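Local coordinates for protein diacylglycerol kinase (Bacillus anthracis, PDB 3S40) that probably phosphorylates the free hydroxyl of diacylglycerol, using a nucleoside triphosphate, to make phosphatidic acid, at residues Tyr192-Glu205 with Val217-Ser231. Residues are numbered along the deposited sequence; the frame is centred on the assembly and turned at random.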
loop_
_atom_site.group_PDB
_atom_site.type_symbol
_atom_site.label_atom_id
_atom_site.label_comp_id
_atom_site.label_asym_id
_atom_site.label_seq_id
_atom_site.Cartn_x
_atom_site.Cartn_y
_atom_site.Cartn_z
ATOM N N TYR A 192 12.679 16.672 15.088
ATOM C CA TYR A 192 11.999 16.078 16.226
ATOM C C TYR A 192 12.924 15.070 16.896
ATOM O O TYR A 192 13.340 14.101 16.270
ATOM C CB TYR A 192 10.722 15.363 15.775
ATOM C CG TYR A 192 10.077 14.559 16.876
ATOM C CD1 TYR A 192 10.415 13.227 17.079
ATOM C CD2 TYR A 192 9.141 15.134 17.724
ATOM C CE1 TYR A 192 9.835 12.488 18.090
ATOM C CE2 TYR A 192 8.556 14.404 18.743
ATOM C CZ TYR A 192 8.906 13.081 18.918
ATOM O OH TYR A 192 8.326 12.350 19.929
ATOM N N GLU A 193 13.244 15.306 18.164
ATOM C CA GLU A 193 14.026 14.350 18.940
ATOM C C GLU A 193 13.232 13.889 20.145
ATOM O O GLU A 193 12.616 14.703 20.846
ATOM C CB GLU A 193 15.340 14.971 19.402
ATOM C CG GLU A 193 16.502 14.736 18.462
ATOM C CD GLU A 193 17.624 15.740 18.660
ATOM O OE1 GLU A 193 17.341 16.959 18.650
ATOM O OE2 GLU A 193 18.787 15.311 18.831
ATOM N N ASP A 194 13.241 12.584 20.390
ATOM C CA ASP A 194 12.551 12.050 21.556
ATOM C C ASP A 194 12.761 10.555 21.752
ATOM O O ASP A 194 13.496 9.906 21.007
ATOM C CB ASP A 194 11.052 12.359 21.483
ATOM C CG ASP A 194 10.503 12.890 22.793
ATOM O OD1 ASP A 194 11.108 13.830 23.355
ATOM O OD2 ASP A 194 9.472 12.362 23.263
ATOM N N GLU A 195 12.109 10.031 22.780
ATOM C CA GLU A 195 12.140 8.616 23.098
ATOM C C GLU A 195 10.835 8.017 22.602
ATOM O O GLU A 195 9.755 8.386 23.075
ATOM C CB GLU A 195 12.252 8.429 24.614
ATOM C CG GLU A 195 12.685 7.043 25.071
ATOM C CD GLU A 195 14.180 6.819 24.924
ATOM O OE1 GLU A 195 14.853 7.665 24.296
ATOM O OE2 GLU A 195 14.682 5.796 25.440
ATOM N N ALA A 196 10.938 7.098 21.648
ATOM C CA ALA A 196 9.763 6.508 21.016
ATOM C C ALA A 196 9.740 5.003 21.168
ATOM O O ALA A 196 10.782 4.358 21.200
ATOM C CB ALA A 196 9.723 6.865 19.532
ATOM N N VAL A 197 8.539 4.448 21.244
ATOM C CA VAL A 197 8.377 3.002 21.206
ATOM C C VAL A 197 8.095 2.546 19.768
ATOM O O VAL A 197 8.421 1.420 19.383
ATOM C CB VAL A 197 7.260 2.526 22.168
ATOM C CG1 VAL A 197 6.098 3.513 22.194
ATOM C CG2 VAL A 197 6.782 1.141 21.779
ATOM N N LEU A 198 7.505 3.439 18.973
ATOM C CA LEU A 198 7.133 3.115 17.597
ATOM C C LEU A 198 7.247 4.330 16.671
ATOM O O LEU A 198 6.822 5.431 17.015
ATOM C CB LEU A 198 5.707 2.561 17.560
ATOM C CG LEU A 198 5.080 2.358 16.181
ATOM C CD1 LEU A 198 5.574 1.066 15.541
ATOM C CD2 LEU A 198 3.572 2.350 16.285
ATOM N N VAL A 199 7.832 4.133 15.498
ATOM C CA VAL A 199 7.888 5.197 14.505
ATOM C C VAL A 199 7.336 4.713 13.181
ATOM O O VAL A 199 7.735 3.668 12.672
ATOM C CB VAL A 199 9.312 5.698 14.279
ATOM C CG1 VAL A 199 9.313 6.814 13.245
ATOM C CG2 VAL A 199 9.920 6.175 15.605
HETATM N N MSE A 200 6.415 5.478 12.616
HETATM C CA MSE A 200 5.874 5.104 11.328
HETATM C C MSE A 200 5.627 6.224 10.351
HETATM O O MSE A 200 5.325 7.361 10.728
HETATM C CB MSE A 200 4.633 4.276 11.502
HETATM C CG MSE A 200 5.015 2.852 11.669
HETATM SE SE MSE A 200 3.462 1.848 11.871
HETATM C CE MSE A 200 2.465 2.523 10.290
ATOM N N VAL A 201 5.766 5.855 9.082
ATOM C CA VAL A 201 5.573 6.740 7.960
ATOM C C VAL A 201 4.522 6.101 7.075
ATOM O O VAL A 201 4.744 5.042 6.510
ATOM C CB VAL A 201 6.882 6.913 7.178
ATOM C CG1 VAL A 201 6.727 7.991 6.119
ATOM C CG2 VAL A 201 7.992 7.274 8.136
ATOM N N GLY A 202 3.365 6.742 6.975
ATOM C CA GLY A 202 2.223 6.147 6.307
ATOM C C GLY A 202 1.842 6.798 4.996
ATOM O O GLY A 202 1.965 8.011 4.820
ATOM N N ASN A 203 1.354 5.977 4.076
ATOM C CA ASN A 203 0.879 6.445 2.790
ATOM C C ASN A 203 -0.493 5.877 2.508
ATOM O O ASN A 203 -1.357 6.565 1.993
ATOM C CB ASN A 203 1.825 6.024 1.665
ATOM C CG ASN A 203 1.454 6.662 0.334
ATOM O OD1 ASN A 203 1.268 7.874 0.242
ATOM N ND2 ASN A 203 1.322 5.840 -0.698
ATOM N N GLY A 204 -0.678 4.604 2.843
ATOM C CA GLY A 204 -1.949 3.934 2.659
ATOM C C GLY A 204 -2.928 4.208 3.785
ATOM O O GLY A 204 -2.544 4.559 4.901
ATOM N N GLU A 205 -4.208 4.021 3.493
ATOM C CA GLU A 205 -5.272 4.453 4.389
ATOM C C GLU A 205 -5.805 3.287 5.221
ATOM O O GLU A 205 -6.686 3.459 6.046
ATOM C CB GLU A 205 -6.350 5.185 3.563
ATOM C CG GLU A 205 -5.700 6.295 2.687
ATOM C CD GLU A 205 -6.665 7.032 1.746
ATOM O OE1 GLU A 205 -6.198 7.651 0.757
ATOM O OE2 GLU A 205 -7.885 6.996 1.987
ATOM N N VAL A 217 -4.302 10.043 7.148
ATOM C CA VAL A 217 -3.325 9.640 6.139
ATOM C C VAL A 217 -4.092 9.440 4.815
ATOM O O VAL A 217 -5.219 8.971 4.829
ATOM C CB VAL A 217 -2.575 8.359 6.553
ATOM C CG1 VAL A 217 -3.570 7.280 6.972
ATOM C CG2 VAL A 217 -1.655 7.879 5.435
ATOM N N LYS A 218 -3.503 9.844 3.691
ATOM C CA LYS A 218 -4.141 9.731 2.376
ATOM C C LYS A 218 -3.107 9.260 1.371
ATOM O O LYS A 218 -1.951 9.701 1.432
ATOM C CB LYS A 218 -4.655 11.083 1.887
ATOM C CG LYS A 218 -5.737 11.725 2.726
ATOM C CD LYS A 218 -7.085 11.063 2.505
ATOM C CE LYS A 218 -8.146 11.789 3.327
ATOM N NZ LYS A 218 -9.496 11.152 3.269
ATOM N N CYS A 219 -3.506 8.393 0.434
ATOM C CA CYS A 219 -2.528 7.870 -0.519
ATOM C C CYS A 219 -2.191 8.866 -1.642
ATOM O O CYS A 219 -1.255 8.642 -2.412
ATOM C CB CYS A 219 -3.014 6.551 -1.139
ATOM S SG CYS A 219 -4.467 6.745 -2.224
ATOM N N ASP A 220 -2.960 9.949 -1.749
ATOM C CA ASP A 220 -2.831 10.876 -2.882
ATOM C C ASP A 220 -2.803 12.371 -2.500
ATOM O O ASP A 220 -3.113 13.229 -3.338
ATOM C CB ASP A 220 -3.981 10.648 -3.871
ATOM C CG ASP A 220 -5.345 10.847 -3.226
ATOM O OD1 ASP A 220 -5.383 11.113 -2.002
ATOM O OD2 ASP A 220 -6.378 10.736 -3.930
ATOM N N ASP A 221 -2.447 12.697 -1.259
ATOM C CA ASP A 221 -2.397 14.113 -0.871
ATOM C C ASP A 221 -1.012 14.769 -1.016
ATOM O O ASP A 221 -0.811 15.904 -0.606
ATOM C CB ASP A 221 -2.976 14.339 0.522
ATOM C CG ASP A 221 -2.093 13.776 1.637
ATOM O OD1 ASP A 221 -2.489 13.942 2.815
ATOM O OD2 ASP A 221 -1.031 13.169 1.342
ATOM N N GLY A 222 -0.069 14.056 -1.619
ATOM C CA GLY A 222 1.238 14.613 -1.904
ATOM C C GLY A 222 2.194 14.695 -0.727
ATOM O O GLY A 222 3.269 15.290 -0.829
ATOM N N THR A 223 1.810 14.118 0.404
ATOM C CA THR A 223 2.702 14.089 1.564
ATOM C C THR A 223 2.663 12.722 2.221
ATOM O O THR A 223 1.787 11.897 1.929
ATOM C CB THR A 223 2.333 15.149 2.637
ATOM O OG1 THR A 223 1.098 14.788 3.264
ATOM C CG2 THR A 223 2.209 16.547 2.030
ATOM N N LEU A 224 3.618 12.509 3.117
ATOM C CA LEU A 224 3.693 11.321 3.942
ATOM C C LEU A 224 3.358 11.713 5.369
ATOM O O LEU A 224 3.605 12.860 5.777
ATOM C CB LEU A 224 5.112 10.777 3.904
ATOM C CG LEU A 224 5.440 10.189 2.539
ATOM C CD1 LEU A 224 6.845 9.628 2.502
ATOM C CD2 LEU A 224 4.418 9.099 2.229
ATOM N N ASP A 225 2.810 10.758 6.124
ATOM C CA ASP A 225 2.441 10.977 7.520
ATOM C C ASP A 225 3.434 10.323 8.472
ATOM O O ASP A 225 3.573 9.096 8.515
ATOM C CB ASP A 225 1.030 10.458 7.802
ATOM C CG ASP A 225 -0.040 11.373 7.245
ATOM O OD1 ASP A 225 -0.790 11.989 8.039
ATOM O OD2 ASP A 225 -0.111 11.495 6.005
ATOM N N ILE A 226 4.132 11.161 9.224
ATOM C CA ILE A 226 5.006 10.685 10.278
ATOM C C ILE A 226 4.166 10.496 11.525
ATOM O O ILE A 226 3.389 11.373 11.904
ATOM C CB ILE A 226 6.105 11.704 10.597
ATOM C CG1 ILE A 226 6.933 12.011 9.347
ATOM C CG2 ILE A 226 6.969 11.206 11.745
ATOM C CD1 ILE A 226 8.008 13.062 9.567
ATOM N N PHE A 227 4.329 9.352 12.168
ATOM C CA PHE A 227 3.551 9.041 13.354
ATOM C C PHE A 227 4.474 8.374 14.369
ATOM O O PHE A 227 5.055 7.306 14.111
ATOM C CB PHE A 227 2.381 8.119 12.983
ATOM C CG PHE A 227 1.400 7.881 14.105
ATOM C CD1 PHE A 227 0.371 8.771 14.343
ATOM C CD2 PHE A 227 1.518 6.765 14.920
ATOM C CE1 PHE A 227 -0.537 8.553 15.369
ATOM C CE2 PHE A 227 0.613 6.536 15.948
ATOM C CZ PHE A 227 -0.415 7.429 16.171
ATOM N N VAL A 228 4.620 9.017 15.518
ATOM C CA VAL A 228 5.502 8.517 16.560
ATOM C C VAL A 228 4.737 8.250 17.845
ATOM O O VAL A 228 4.029 9.119 18.345
ATOM C CB VAL A 228 6.603 9.527 16.864
ATOM C CG1 VAL A 228 7.500 8.999 17.975
ATOM C CG2 VAL A 228 7.408 9.823 15.606
ATOM N N VAL A 229 4.857 7.049 18.392
ATOM C CA VAL A 229 4.280 6.840 19.709
ATOM C C VAL A 229 5.385 6.914 20.751
ATOM O O VAL A 229 6.328 6.128 20.724
ATOM C CB VAL A 229 3.533 5.529 19.829
ATOM C CG1 VAL A 229 2.855 5.450 21.203
ATOM C CG2 VAL A 229 2.504 5.411 18.712
ATOM N N LYS A 230 5.267 7.880 21.653
ATOM C CA LYS A 230 6.299 8.112 22.652
ATOM C C LYS A 230 6.259 7.025 23.715
ATOM O O LYS A 230 5.270 6.303 23.840
ATOM C CB LYS A 230 6.122 9.494 23.280
ATOM C CG LYS A 230 5.962 10.599 22.248
ATOM C CD LYS A 230 5.767 11.966 22.885
ATOM C CE LYS A 230 5.471 13.022 21.822
ATOM N NZ LYS A 230 5.287 14.392 22.387
ATOM N N SER A 231 7.345 6.907 24.469
ATOM C CA SER A 231 7.442 5.914 25.532
ATOM C C SER A 231 6.232 5.945 26.469
ATOM O O SER A 231 5.914 4.953 27.125
ATOM C CB SER A 231 8.732 6.136 26.326
ATOM O OG SER A 231 8.906 7.510 26.642
HETATM O O HOH W 1 0.253 10.441 -0.152
HETATM O O HOH W 2 -7.503 9.787 -0.921
#
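M200 and F227 exchange two backbone hydrogen bonds, M200 N to F227 O and F227 N to M200 O, both 2.7 Å, at the middle of an antiparallel pairing of strands 198-202 and 224-230. G202 pairs likewise with D225. At the other end V197 and L198 both face V229, a classic beta bulge: V229 O takes V197 N at 2.8 Å and, weakly, L198 N. The chain turns a corner at V197, and S231 N still reaches E195 O beyond it.

Apolar contacts involve both faces. From the face of V199, V201 and V228, V228 CG1, anti to its own N (chi1 179°), presses tightly on A196 CB at 3.5 Å, while V201 CG1 lies against L224 CB; on the face of L198 and V229, L198 CD2 meets V229 CG2 at 4.0 Å. The K230 chain passes Y192, its CE at the ring edge 3.5 Å from OH, and its NZ bonds to N252 O.

Polar side chains join the loops. E205, extended beyond CG, offers the anti lone pair of OE1 to C219 N (2.8 Å, 165° at the hydrogen), and a water links OE1 to D220 OD1. Another water bridges N203 OD1 and K218 O, while N203 ND2 bonds to L139 O and D129 O.

Within the YegS-type C-terminal beta domain, strand 190-196 edges one sheet beside 181-187, whereas 198-202 lies between 224-230 and 141-144 in another; 254-259 flanks 224-230, and V201 and L224 pack on I286 of strand 284-296.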